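Local coordinates for adenosine deaminase (Burkholderia ambifaria, PDB 4GXW), which is a zinc-binding amidohydrolase of the adenosine and AMP deaminase family, probably a hydrolytic deaminase acting on adenine or a related purine, at residues H241-V246 with F262-T267; L294-N299 with K329-N334; P6-A11 with L305-P310. All blocks are in the same frame, centred on the assembly; numbering follows the deposited sequence. Where two conformers were deposited one is given.

Interaction 1: residues H241-V246 with F262-T267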
ATOM      1  N   HIS A 241      -3.107   6.735   3.985  1.00  7.59           N
ATOM      2  CA  HIS A 241      -2.822   7.016   5.396  1.00  9.26           C
ATOM      3  C   HIS A 241      -3.940   7.864   6.012  1.00  8.27           C
ATOM      4  O   HIS A 241      -4.947   7.331   6.486  1.00 10.59           O
ATOM      5  CB  HIS A 241      -1.437   7.637   5.626  1.00  8.86           C
ATOM      6  CG  HIS A 241      -0.288   6.766   5.202  1.00  9.32           C
ATOM      7  ND1 HIS A 241      -0.087   5.490   5.690  1.00  9.04           N
ATOM      8  CD2 HIS A 241       0.735   7.011   4.347  1.00 11.10           C
ATOM      9  CE1 HIS A 241       1.017   4.990   5.155  1.00  9.46           C
ATOM     10  NE2 HIS A 241       1.535   5.894   4.338  1.00  9.31           N
ATOM     11  N   GLY A 242      -3.781   9.179   5.991  1.00  8.15           N
ATOM     12  CA  GLY A 242      -4.796  10.080   6.502  1.00  9.76           C
ATOM     13  C   GLY A 242      -4.894  10.195   8.006  1.00  8.92           C
ATOM     14  O   GLY A 242      -5.839  10.796   8.495  1.00 10.21           O
ATOM     15  N   TYR A 243      -3.901   9.689   8.736  1.00  8.53           N
ATOM     16  CA  TYR A 243      -4.030   9.455  10.183  1.00 10.54           C
ATOM     17  C   TYR A 243      -4.412  10.679  10.998  1.00  9.45           C
ATOM     18  O   TYR A 243      -5.234  10.589  11.918  1.00 10.95           O
ATOM     19  CB  TYR A 243      -2.751   8.825  10.770  1.00  9.99           C
ATOM     20  CG  TYR A 243      -2.332   7.597  10.016  1.00  8.52           C
ATOM     21  CD1 TYR A 243      -3.208   6.527   9.862  1.00 10.50           C
ATOM     22  CD2 TYR A 243      -1.078   7.507   9.430  1.00  8.99           C
ATOM     23  CE1 TYR A 243      -2.845   5.407   9.134  1.00  9.41           C
ATOM     24  CE2 TYR A 243      -0.699   6.383   8.713  1.00  8.61           C
ATOM     25  CZ  TYR A 243      -1.595   5.342   8.560  1.00  7.96           C
ATOM     26  OH  TYR A 243      -1.265   4.225   7.824  1.00 10.16           O
ATOM     27  N   THR A 244      -3.807  11.818  10.689  1.00  9.09           N
ATOM     28  CA  THR A 244      -4.028  12.999  11.516  1.00  9.21           C
ATOM     29  C   THR A 244      -5.432  13.598  11.381  1.00  9.52           C
ATOM     30  O   THR A 244      -5.786  14.517  12.116  1.00 11.44           O
ATOM     31  CB  THR A 244      -2.959  14.064  11.259  1.00 10.44           C
ATOM     32  OG1 THR A 244      -2.928  14.366   9.862  1.00 10.19           O
ATOM     33  CG2 THR A 244      -1.575  13.552  11.690  1.00 11.66           C
ATOM     34  N   ILE A 245      -6.234  13.071  10.460  0.70 10.14           N
ATOM     35  CA  ILE A 245      -7.623  13.514  10.342  0.70 10.80           C
ATOM     36  C   ILE A 245      -8.390  13.305  11.651  0.70 11.43           C
ATOM     37  O   ILE A 245      -9.359  14.013  11.913  0.70 12.23           O
ATOM     38  CB  ILE A 245      -8.355  12.840   9.150  0.70 11.85           C
ATOM     39  CG1 ILE A 245      -9.604  13.635   8.766  0.70 10.43           C
ATOM     40  CG2 ILE A 245      -8.685  11.391   9.455  0.70 10.50           C
ATOM     41  CD1 ILE A 245     -10.463  12.952   7.727  0.70 13.07           C
ATOM     42  N   VAL A 246      -7.937  12.374  12.492  1.00 11.27           N
ATOM     43  CA  VAL A 246      -8.604  12.133  13.771  1.00 14.33           C
ATOM     44  C   VAL A 246      -8.549  13.362  14.678  1.00 17.72           C
ATOM     45  O   VAL A 246      -9.324  13.462  15.632  1.00 17.81           O
ATOM     46  CB  VAL A 246      -8.044  10.910  14.526  1.00 12.48           C
ATOM     47  CG1 VAL A 246      -8.130   9.661  13.659  1.00 12.79           C
ATOM     48  CG2 VAL A 246      -6.611  11.169  14.984  1.00 14.75           C
ATOM     49  N   PHE A 262      -9.864   5.233   3.190  1.00  7.72           N
ATOM     50  CA  PHE A 262      -8.509   5.533   3.647  1.00  8.10           C
ATOM     51  C   PHE A 262      -7.707   4.235   3.671  1.00  7.53           C
ATOM     52  O   PHE A 262      -8.086   3.281   4.355  1.00  8.42           O
ATOM     53  CB  PHE A 262      -8.546   6.109   5.073  1.00  8.19           C
ATOM     54  CG  PHE A 262      -9.176   7.467   5.157  1.00  9.53           C
ATOM     55  CD1 PHE A 262     -10.558   7.613   5.094  1.00 10.17           C
ATOM     56  CD2 PHE A 262      -8.395   8.597   5.297  1.00 10.47           C
ATOM     57  CE1 PHE A 262     -11.145   8.872   5.167  1.00 14.72           C
ATOM     58  CE2 PHE A 262      -8.979   9.866   5.368  1.00 11.91           C
ATOM     59  CZ  PHE A 262     -10.350   9.998   5.305  1.00 11.34           C
ATOM     60  N   THR A 263      -6.602   4.186   2.935  1.00  7.76           N
ATOM     61  CA  THR A 263      -5.737   3.022   3.007  1.00  8.59           C
ATOM     62  C   THR A 263      -4.852   3.213   4.229  1.00  8.36           C
ATOM     63  O   THR A 263      -4.314   4.295   4.449  1.00 10.68           O
ATOM     64  CB  THR A 263      -4.921   2.804   1.711  1.00  7.99           C
ATOM     65  OG1 THR A 263      -3.928   3.829   1.580  1.00  7.82           O
ATOM     66  CG2 THR A 263      -5.826   2.803   0.484  1.00  8.80           C
ATOM     67  N   VAL A 264      -4.730   2.180   5.048  1.00  7.69           N
ATOM     68  CA  VAL A 264      -3.957   2.288   6.288  1.00  7.82           C
ATOM     69  C   VAL A 264      -2.921   1.180   6.366  1.00  8.41           C
ATOM     70  O   VAL A 264      -3.065   0.125   5.732  1.00  8.44           O
ATOM     71  CB  VAL A 264      -4.868   2.300   7.548  1.00  9.00           C
ATOM     72  CG1 VAL A 264      -5.855   3.486   7.501  1.00  9.23           C
ATOM     73  CG2 VAL A 264      -5.602   0.964   7.697  1.00  9.07           C
ATOM     74  N   VAL A 265      -1.870   1.435   7.137  1.00  8.28           N
ATOM     75  CA  VAL A 265      -0.712   0.558   7.175  1.00  8.61           C
ATOM     76  C   VAL A 265      -0.340   0.337   8.639  1.00  9.76           C
ATOM     77  O   VAL A 265       0.248   1.214   9.278  1.00  9.63           O
ATOM     78  CB  VAL A 265       0.474   1.198   6.406  1.00  8.42           C
ATOM     79  CG1 VAL A 265       1.701   0.301   6.456  1.00  9.33           C
ATOM     80  CG2 VAL A 265       0.069   1.512   4.958  1.00 10.12           C
ATOM     81  N   PRO A 266      -0.707  -0.828   9.196  1.00  9.98           N
ATOM     82  CA  PRO A 266      -0.387  -1.067  10.608  1.00 11.02           C
ATOM     83  C   PRO A 266       1.106  -0.961  10.907  1.00 11.02           C
ATOM     84  O   PRO A 266       1.483  -0.490  11.983  1.00 11.55           O
ATOM     85  CB  PRO A 266      -0.948  -2.476  10.880  1.00 11.71           C
ATOM     86  CG  PRO A 266      -1.388  -3.025   9.550  1.00 12.32           C
ATOM     87  CD  PRO A 266      -1.588  -1.862   8.632  1.00  9.17           C
ATOM     88  N   THR A 267       1.952  -1.346   9.959  1.00  9.51           N
ATOM     89  CA  THR A 267       3.396  -1.256  10.151  1.00 10.96           C
ATOM     90  C   THR A 267       4.001   0.110   9.802  1.00  9.48           C
ATOM     91  O   THR A 267       5.214   0.195   9.603  1.00 11.51           O
ATOM     92  CB  THR A 267       4.122  -2.341   9.337  1.00 11.06           C
ATOM     93  OG1 THR A 267       3.744  -2.237   7.956  1.00 11.95           O
ATOM     94  CG2 THR A 267       3.744  -3.721   9.857  1.00 12.62           C
TER

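Interaction 2: residues L294-N299 with K329-N334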
ATOM      1  N   LEU A 294     -15.048   6.543   9.646  1.00 10.21           N
ATOM      2  CA  LEU A 294     -14.240   6.455   8.435  1.00 10.12           C
ATOM      3  C   LEU A 294     -14.093   5.021   7.960  1.00 10.76           C
ATOM      4  O   LEU A 294     -13.984   4.098   8.772  1.00 11.49           O
ATOM      5  CB  LEU A 294     -12.854   7.055   8.673  1.00 11.30           C
ATOM      6  CG  LEU A 294     -12.848   8.487   9.206  1.00 11.79           C
ATOM      7  CD1 LEU A 294     -11.424   8.926   9.503  1.00 13.66           C
ATOM      8  CD2 LEU A 294     -13.498   9.438   8.209  1.00 14.14           C
ATOM      9  N   LYS A 295     -14.095   4.842   6.642  1.00 10.14           N
ATOM     10  CA  LYS A 295     -13.828   3.552   6.011  1.00  8.96           C
ATOM     11  C   LYS A 295     -12.336   3.367   5.838  1.00  9.00           C
ATOM     12  O   LYS A 295     -11.716   4.097   5.063  1.00 10.83           O
ATOM     13  CB  LYS A 295     -14.492   3.491   4.629  1.00  9.30           C
ATOM     14  CG  LYS A 295     -16.006   3.463   4.645  1.00 12.70           C
ATOM     15  CD  LYS A 295     -16.555   3.193   3.242  1.00 16.08           C
ATOM     16  CE  LYS A 295     -18.064   2.991   3.249  1.00 24.37           C
ATOM     17  NZ  LYS A 295     -18.558   2.533   1.915  1.00 27.66           N
ATOM     18  N   ILE A 296     -11.757   2.409   6.550  1.00  8.80           N
ATOM     19  CA  ILE A 296     -10.345   2.103   6.392  1.00  7.85           C
ATOM     20  C   ILE A 296     -10.142   0.733   5.757  1.00  8.53           C
ATOM     21  O   ILE A 296     -11.049  -0.108   5.754  1.00  8.08           O
ATOM     22  CB  ILE A 296      -9.542   2.216   7.718  1.00  8.17           C
ATOM     23  CG1 ILE A 296      -9.868   1.054   8.667  1.00  9.68           C
ATOM     24  CG2 ILE A 296      -9.783   3.577   8.375  1.00  9.79           C
ATOM     25  CD1 ILE A 296      -9.041   1.068   9.960  1.00  9.42           C
ATOM     26  N   HIS A 297      -8.935   0.513   5.253  1.00  7.66           N
ATOM     27  CA  HIS A 297      -8.576  -0.731   4.592  1.00  8.19           C
ATOM     28  C   HIS A 297      -7.091  -0.960   4.815  1.00  7.58           C
ATOM     29  O   HIS A 297      -6.285  -0.113   4.448  1.00  7.87           O
ATOM     30  CB  HIS A 297      -8.883  -0.642   3.097  1.00  7.85           C
ATOM     31  CG  HIS A 297      -8.446  -1.849   2.333  1.00  7.86           C
ATOM     32  ND1 HIS A 297      -7.298  -1.868   1.572  1.00  8.68           N
ATOM     33  CD2 HIS A 297      -8.993  -3.084   2.235  1.00  8.08           C
ATOM     34  CE1 HIS A 297      -7.159  -3.068   1.031  1.00  8.44           C
ATOM     35  NE2 HIS A 297      -8.169  -3.825   1.421  1.00  8.20           N
ATOM     36  N   PRO A 298      -6.724  -2.094   5.429  1.00  7.56           N
ATOM     37  CA  PRO A 298      -5.320  -2.332   5.793  1.00  8.07           C
ATOM     38  C   PRO A 298      -4.481  -2.882   4.637  1.00  7.31           C
ATOM     39  O   PRO A 298      -4.999  -3.626   3.796  1.00  7.85           O
ATOM     40  CB  PRO A 298      -5.431  -3.373   6.900  1.00  9.28           C
ATOM     41  CG  PRO A 298      -6.638  -4.167   6.501  1.00  8.10           C
ATOM     42  CD  PRO A 298      -7.603  -3.170   5.919  1.00  8.20           C
ATOM     43  N   ASN A 299      -3.196  -2.520   4.622  1.00  8.10           N
ATOM     44  CA  ASN A 299      -2.296  -2.831   3.526  1.00  8.21           C
ATOM     45  C   ASN A 299      -0.874  -2.988   4.052  1.00  9.76           C
ATOM     46  O   ASN A 299      -0.596  -2.610   5.191  1.00  9.45           O
ATOM     47  CB  ASN A 299      -2.328  -1.698   2.501  1.00  8.74           C
ATOM     48  CG  ASN A 299      -3.632  -1.628   1.758  1.00  7.55           C
ATOM     49  OD1 ASN A 299      -3.794  -2.291   0.749  1.00  8.22           O
ATOM     50  ND2 ASN A 299      -4.575  -0.818   2.251  1.00  7.71           N
ATOM     51  N   LYS A 329     -14.639  -7.860   8.289  1.00  9.92           N
ATOM     52  CA  LYS A 329     -15.544  -7.993   7.154  1.00  9.15           C
ATOM     53  C   LYS A 329     -15.829  -6.627   6.520  1.00  9.22           C
ATOM     54  O   LYS A 329     -15.828  -6.482   5.292  1.00  9.37           O
ATOM     55  CB  LYS A 329     -16.854  -8.673   7.566  1.00 10.30           C
ATOM     56  CG  LYS A 329     -17.744  -9.044   6.384  1.00  9.64           C
ATOM     57  CD  LYS A 329     -19.025  -9.725   6.816  1.00 10.54           C
ATOM     58  CE  LYS A 329     -19.899 -10.061   5.610  1.00 12.34           C
ATOM     59  NZ  LYS A 329     -21.138 -10.775   6.030  1.00 13.75           N
ATOM     60  N   GLN A 330     -16.063  -5.621   7.360  1.00  9.85           N
ATOM     61  CA  GLN A 330     -16.267  -4.267   6.865  1.00 10.58           C
ATOM     62  C   GLN A 330     -15.029  -3.736   6.144  1.00 10.17           C
ATOM     63  O   GLN A 330     -15.152  -3.093   5.106  1.00  9.44           O
ATOM     64  CB  GLN A 330     -16.706  -3.324   7.986  1.00 10.81           C
ATOM     65  CG  GLN A 330     -18.099  -3.629   8.511  1.00 16.94           C
ATOM     66  CD  GLN A 330     -19.119  -3.767   7.394  1.00 20.24           C
ATOM     67  OE1 GLN A 330     -19.258  -2.879   6.553  1.00 20.50           O
ATOM     68  NE2 GLN A 330     -19.830  -4.898   7.372  1.00 18.69           N
ATOM     69  N   PHE A 331     -13.840  -4.008   6.679  1.00  8.76           N
ATOM     70  CA  PHE A 331     -12.620  -3.572   6.003  1.00  8.56           C
ATOM     71  C   PHE A 331     -12.497  -4.205   4.611  1.00  8.19           C
ATOM     72  O   PHE A 331     -12.042  -3.552   3.673  1.00  8.49           O
ATOM     73  CB  PHE A 331     -11.361  -3.920   6.806  1.00  8.75           C
ATOM     74  CG  PHE A 331     -11.277  -3.278   8.164  1.00  8.50           C
ATOM     75  CD1 PHE A 331     -12.013  -2.145   8.498  1.00 10.14           C
ATOM     76  CD2 PHE A 331     -10.450  -3.835   9.122  1.00  8.63           C
ATOM     77  CE1 PHE A 331     -11.905  -1.575   9.757  1.00 10.34           C
ATOM     78  CE2 PHE A 331     -10.344  -3.277  10.383  1.00 10.19           C
ATOM     79  CZ  PHE A 331     -11.079  -2.152  10.706  1.00 11.15           C
ATOM     80  N   MET A 332     -12.873  -5.475   4.494  1.00  9.01           N
ATOM     81  CA  MET A 332     -12.905  -6.153   3.200  1.00 10.01           C
ATOM     82  C   MET A 332     -13.843  -5.433   2.230  1.00 10.25           C
ATOM     83  O   MET A 332     -13.481  -5.157   1.079  1.00 10.98           O
ATOM     84  CB  MET A 332     -13.348  -7.614   3.363  1.00  9.12           C
ATOM     85  CG  MET A 332     -13.409  -8.352   2.033  1.00  8.67           C
ATOM     86  SD  MET A 332     -14.073 -10.022   2.168  1.00 10.46           S
ATOM     87  CE  MET A 332     -15.800  -9.673   2.455  1.00 11.63           C
ATOM     88  N   LEU A 333     -15.037  -5.105   2.703  1.00  9.70           N
ATOM     89  CA  LEU A 333     -15.990  -4.374   1.880  1.00 10.16           C
ATOM     90  C   LEU A 333     -15.477  -2.978   1.515  1.00 10.27           C
ATOM     91  O   LEU A 333     -15.694  -2.508   0.394  1.00 10.73           O
ATOM     92  CB  LEU A 333     -17.356  -4.311   2.569  1.00 10.77           C
ATOM     93  CG  LEU A 333     -18.031  -5.676   2.767  1.00 13.65           C
ATOM     94  CD1 LEU A 333     -19.256  -5.534   3.645  1.00 14.16           C
ATOM     95  CD2 LEU A 333     -18.399  -6.289   1.419  1.00 14.73           C
ATOM     96  N   ASN A 334     -14.775  -2.330   2.446  1.00  9.01           N
ATOM     97  CA  ASN A 334     -14.161  -1.032   2.167  1.00  9.36           C
ATOM     98  C   ASN A 334     -13.141  -1.106   1.037  1.00 10.67           C
ATOM     99  O   ASN A 334     -13.046  -0.201   0.205  1.00  8.99           O
ATOM    100  CB  ASN A 334     -13.496  -0.454   3.420  1.00 10.09           C
ATOM    101  CG  ASN A 334     -14.481  -0.177   4.542  1.00  9.03           C
ATOM    102  OD1 ASN A 334     -15.703  -0.095   4.326  1.00 10.25           O
ATOM    103  ND2 ASN A 334     -13.950  -0.009   5.750  1.00  9.70           N
TER
HETATM  104  O   HOH W   1     -17.781  -0.702   2.732  1.00 24.57           O

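Interaction 3: residues P6-A11 with L305-P310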
ATOM      1  N   PRO A   6       4.423 -10.231  13.643  1.00 17.16           N
ATOM      2  CA  PRO A   6       4.525  -9.764  12.259  1.00 15.87           C
ATOM      3  C   PRO A   6       5.135  -8.365  12.207  1.00 16.66           C
ATOM      4  O   PRO A   6       4.817  -7.516  13.049  1.00 15.62           O
ATOM      5  CB  PRO A   6       3.065  -9.725  11.792  1.00 17.66           C
ATOM      6  CG  PRO A   6       2.362 -10.717  12.669  1.00 20.92           C
ATOM      7  CD  PRO A   6       3.046 -10.608  14.005  1.00 18.87           C
ATOM      8  N   GLY A   7       6.044  -8.153  11.260  1.00 17.47           N
ATOM      9  CA  GLY A   7       6.672  -6.856  11.068  1.00 16.63           C
ATOM     10  C   GLY A   7       7.566  -6.420  12.216  1.00 19.32           C
ATOM     11  O   GLY A   7       7.961  -5.258  12.290  1.00 17.54           O
ATOM     12  N   ASN A   8       7.887  -7.353  13.110  1.00 19.86           N
ATOM     13  CA  ASN A   8       8.670  -7.041  14.306  1.00 17.94           C
ATOM     14  C   ASN A   8       8.105  -5.866  15.103  1.00 18.67           C
ATOM     15  O   ASN A   8       8.855  -5.098  15.710  1.00 20.41           O
ATOM     16  CB  ASN A   8      10.143  -6.790  13.957  1.00 21.07           C
ATOM     17  CG  ASN A   8      10.800  -7.993  13.304  1.00 27.16           C
ATOM     18  OD1 ASN A   8      10.385  -9.131  13.510  1.00 28.19           O
ATOM     19  ND2 ASN A   8      11.836  -7.740  12.512  1.00 31.58           N
ATOM     20  N   VAL A   9       6.783  -5.727  15.089  1.00 15.68           N
ATOM     21  CA  VAL A   9       6.111  -4.699  15.872  1.00 14.43           C
ATOM     22  C   VAL A   9       6.110  -5.123  17.346  1.00 14.66           C
ATOM     23  O   VAL A   9       6.381  -6.291  17.657  1.00 15.06           O
ATOM     24  CB  VAL A   9       4.670  -4.466  15.365  1.00 14.14           C
ATOM     25  CG1 VAL A   9       4.669  -4.159  13.867  1.00 17.60           C
ATOM     26  CG2 VAL A   9       3.780  -5.675  15.662  1.00 14.79           C
ATOM     27  N   PRO A  10       5.832  -4.181  18.265  1.00 15.03           N
ATOM     28  CA  PRO A  10       5.774  -4.568  19.680  1.00 15.94           C
ATOM     29  C   PRO A  10       4.794  -5.720  19.945  1.00 16.12           C
ATOM     30  O   PRO A  10       3.750  -5.813  19.298  1.00 15.58           O
ATOM     31  CB  PRO A  10       5.278  -3.293  20.363  1.00 17.53           C
ATOM     32  CG  PRO A  10       5.829  -2.195  19.505  1.00 17.34           C
ATOM     33  CD  PRO A  10       5.776  -2.716  18.091  1.00 18.28           C
ATOM     34  N   ALA A  11       5.138  -6.592  20.889  1.00 16.90           N
ATOM     35  CA  ALA A  11       4.310  -7.747  21.191  1.00 17.93           C
ATOM     36  C   ALA A  11       2.931  -7.282  21.636  1.00 17.87           C
ATOM     37  O   ALA A  11       2.802  -6.246  22.286  1.00 19.97           O
ATOM     38  CB  ALA A  11       4.960  -8.604  22.257  1.00 19.83           C
ATOM     39  N   LEU A 305      10.281  -4.942   2.949  1.00 11.94           N
ATOM     40  CA  LEU A 305      11.125  -4.104   3.802  1.00 13.17           C
ATOM     41  C   LEU A 305      10.541  -3.950   5.208  1.00 15.02           C
ATOM     42  O   LEU A 305      11.284  -3.833   6.182  1.00 16.73           O
ATOM     43  CB  LEU A 305      11.333  -2.732   3.164  1.00 16.14           C
ATOM     44  CG  LEU A 305      12.015  -2.758   1.795  1.00 12.29           C
ATOM     45  CD1 LEU A 305      12.167  -1.359   1.229  1.00 14.24           C
ATOM     46  CD2 LEU A 305      13.367  -3.444   1.863  1.00 18.03           C
ATOM     47  N   HIS A 306       9.217  -3.960   5.311  1.00 13.97           N
ATOM     48  CA  HIS A 306       8.531  -3.925   6.603  1.00 14.65           C
ATOM     49  C   HIS A 306       8.405  -5.320   7.211  1.00 14.81           C
ATOM     50  O   HIS A 306       7.978  -5.457   8.354  1.00 16.48           O
ATOM     51  CB  HIS A 306       7.123  -3.345   6.462  1.00 13.46           C
ATOM     52  CG  HIS A 306       7.081  -1.855   6.306  1.00 12.60           C
ATOM     53  ND1 HIS A 306       5.928  -1.129   6.523  1.00 14.28           N
ATOM     54  CD2 HIS A 306       8.030  -0.960   5.950  1.00 13.59           C
ATOM     55  CE1 HIS A 306       6.174   0.151   6.304  1.00 15.43           C
ATOM     56  NE2 HIS A 306       7.441   0.282   5.958  1.00 15.25           N
ATOM     57  N   LYS A 307       8.758  -6.346   6.439  1.00 13.11           N
ATOM     58  CA  LYS A 307       8.603  -7.740   6.865  1.00 12.72           C
ATOM     59  C   LYS A 307       7.159  -8.054   7.237  1.00 12.77           C
ATOM     60  O   LYS A 307       6.885  -8.635   8.295  1.00 14.06           O
ATOM     61  CB  LYS A 307       9.527  -8.076   8.042  1.00 16.38           C
ATOM     62  CG  LYS A 307      11.010  -7.888   7.755  1.00 23.80           C
ATOM     63  CD  LYS A 307      11.846  -8.228   8.990  1.00 30.58           C
ATOM     64  CE  LYS A 307      13.327  -7.970   8.756  1.00 34.43           C
ATOM     65  NZ  LYS A 307      14.147  -8.145   9.990  1.00 38.60           N
ATOM     66  N   VAL A 308       6.233  -7.678   6.364  1.00 11.35           N
ATOM     67  CA  VAL A 308       4.818  -7.947   6.578  1.00 10.84           C
ATOM     68  C   VAL A 308       4.153  -8.357   5.265  1.00 11.75           C
ATOM     69  O   VAL A 308       4.256  -7.651   4.263  1.00 13.31           O
ATOM     70  CB  VAL A 308       4.109  -6.723   7.248  1.00 12.54           C
ATOM     71  CG1 VAL A 308       4.167  -5.472   6.357  1.00 13.66           C
ATOM     72  CG2 VAL A 308       2.672  -7.054   7.646  1.00 13.54           C
ATOM     73  N   ASN A 309       3.504  -9.516   5.258  1.00 11.08           N
ATOM     74  CA  ASN A 309       2.747  -9.952   4.082  1.00 11.53           C
ATOM     75  C   ASN A 309       1.254  -9.602   4.275  1.00  9.55           C
ATOM     76  O   ASN A 309       0.861  -9.183   5.375  1.00 10.90           O
ATOM     77  CB  ASN A 309       3.017 -11.439   3.783  1.00 11.77           C
ATOM     78  CG  ASN A 309       2.476 -12.366   4.851  1.00 10.63           C
ATOM     79  OD1 ASN A 309       1.331 -12.227   5.286  1.00 12.01           O
ATOM     80  ND2 ASN A 309       3.295 -13.336   5.273  1.00 12.83           N
ATOM     81  N   PRO A 310       0.415  -9.750   3.223  1.00  9.40           N
ATOM     82  CA  PRO A 310      -0.986  -9.338   3.362  1.00 10.18           C
ATOM     83  C   PRO A 310      -1.719 -10.070   4.495  1.00  9.78           C
ATOM     84  O   PRO A 310      -2.489  -9.429   5.212  1.00 10.99           O
ATOM     85  CB  PRO A 310      -1.587  -9.681   1.995  1.00  9.82           C
ATOM     86  CG  PRO A 310      -0.424  -9.487   1.041  1.00  8.97           C
ATOM     87  CD  PRO A 310       0.769 -10.011   1.812  1.00 10.75           C
TER
HETATM   88  O   HOH W   2       7.320  -3.470  10.259  1.00 16.23           O

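Interaction 1: residues H241-V246 with F262-T267
The Y243 ring meets V265 at its edge: V265 N lies near the ring plane and donates a hydrogen bond of 2.9 Å to Y243 OH. One face of the ring carries H241 CA, 3.8 Å above the plane and offset toward the rim, while Y243 CE1 meets V264 CG1. Y243 OH also lies at the edge of the H241 imidazole, in its plane, hydrogen-bonded to H241 ND1 (2.7 Å), so the phenol oxygen joins the imidazole to the V265 amide. H241 CG stands beside its own backbone N (chi1 -62°), and H241 CE1 is 3.6 Å from V265 CG2. The F262 ring has H241 O and G242 CA at its edge; in the conformer given, I245 crosses F262 at about a right angle, with I245 CD1 3.8 Å from F262 CZ. The H241, Y243 and V265 group follows strands 238-239 and 261-264 of the TIM-barrel fold and lies on the side where the zinc is bound; the H241 side chain is about 4 Å from the metal. H241 N donates to T263 O (2.8 Å, C=O...N angle 160°), pairing the backbone just beyond strand 238-239 with strand 261-264. T263 OG1 turns to other partners, D240 and the zinc ligand H35.

Interaction 2: residues L294-N299 with K329-N334
F331 and I296 lie side by side and point the same way, with F331 CE1 3.5 Å from I296 CG1. The isoleucine places CG1 between its backbone N and carbonyl carbon (chi1 73°), which brings that branch to the phenyl ring; I296 CD1 then continues past F331 CE1 and CZ. Further back on the same side chain, F331 CB packs against P298 CD at 3.9 Å, the two side chains crossing at about a right angle. F331 also contributes through its backbone: its carbonyl O lies in the plane of the H297 ring, at the edge, 3.4 Å from H297 CD2. W314 and M317 of helix 310-319 touch the phenyl group as well.

One helical turn later, N334 supplies the polar part of the contact. N334 ND2 donates a nearly straight hydrogen bond to I296 O (2.9 Å, N-H...O 168°), and the acceptor lies in the amide plane. The other end of the amide, N334 OD1, lies 3.6 Å from K295 CD and accepts from a water at 2.7 Å; K295 NZ binds that water weakly, and its salt bridge is with D337.

The strand 295-298 and helix 329-334 axes pass 6.9 Å apart at 93°, a nearly perpendicular packing of an outer helix on a strand of the TIM barrel.

Interaction 3: residues P6-A11 with L305-P310
G7 and K307 approach most closely through their backbones, with their CA atoms 4.7 Å apart. G7 CA is 3.3 Å from H306 O, and the C-H...O angle of 134° is consistent with a CA-H...O contact. G7 N lies 3.1 Å from K307 O, but the N-H...O angle is only 123°, and the hydrogen bond is weak. G7 is therefore set against the successive carbonyl oxygens of H306, the last residue of helix 303-306, and K307, just after it. Without a side chain and at a positive phi (+66°), the buried G7 lets its CA come up to H306 O. One water adds a firmer link, donating to G7 O and to H306 O at 2.8 Å each.

Beyond this backbone core the contact becomes sparse. The exposed K307 side chain is extended beyond CG and crosses N8 obliquely, with K307 CD 3.6 Å from N8 ND2. K307 NZ comes to 3.4 Å from N8 ND2, but both are donors and make no hydrogen bond with each other; the N8 amide nitrogen instead donates to R69 O. P6 adds little on this front, its side chain packing on E312, E315 and L316 of helix 310-319.

K307, with positive phi, is the first residue to leave helical geometry after helix 303-306, and N309 is the N-cap of the next helix. The contact thus lays the N-terminal extension across the short linker between two helices, close to the zinc site: the H306 side chain, hydrogen-bonded to T267, is about 4 Å from that of the zinc ligand D301.

Overall arrangement
Interactions 1 and 2 are joined through the parallel strands 261-264 and 295-298: V264 N is 2.8 Å from H297 O and F262 N is 2.9 Å from K295 O, with the contact centres 12 Å apart. Interaction 3 has its centre 17 Å from that of interaction 1 and meets it at T267, whose OG1 is 2.8 Å from H306 ND1. Interactions 2 and 3 do not touch; their nearest atoms are about 6 Å apart. Relative to the zinc held by H35, H37, H216 and D301, the side chains of H241 (interaction 1), H306 (interaction 3) and H297 (interaction 2) lie at about 4, 7 and 12 Å.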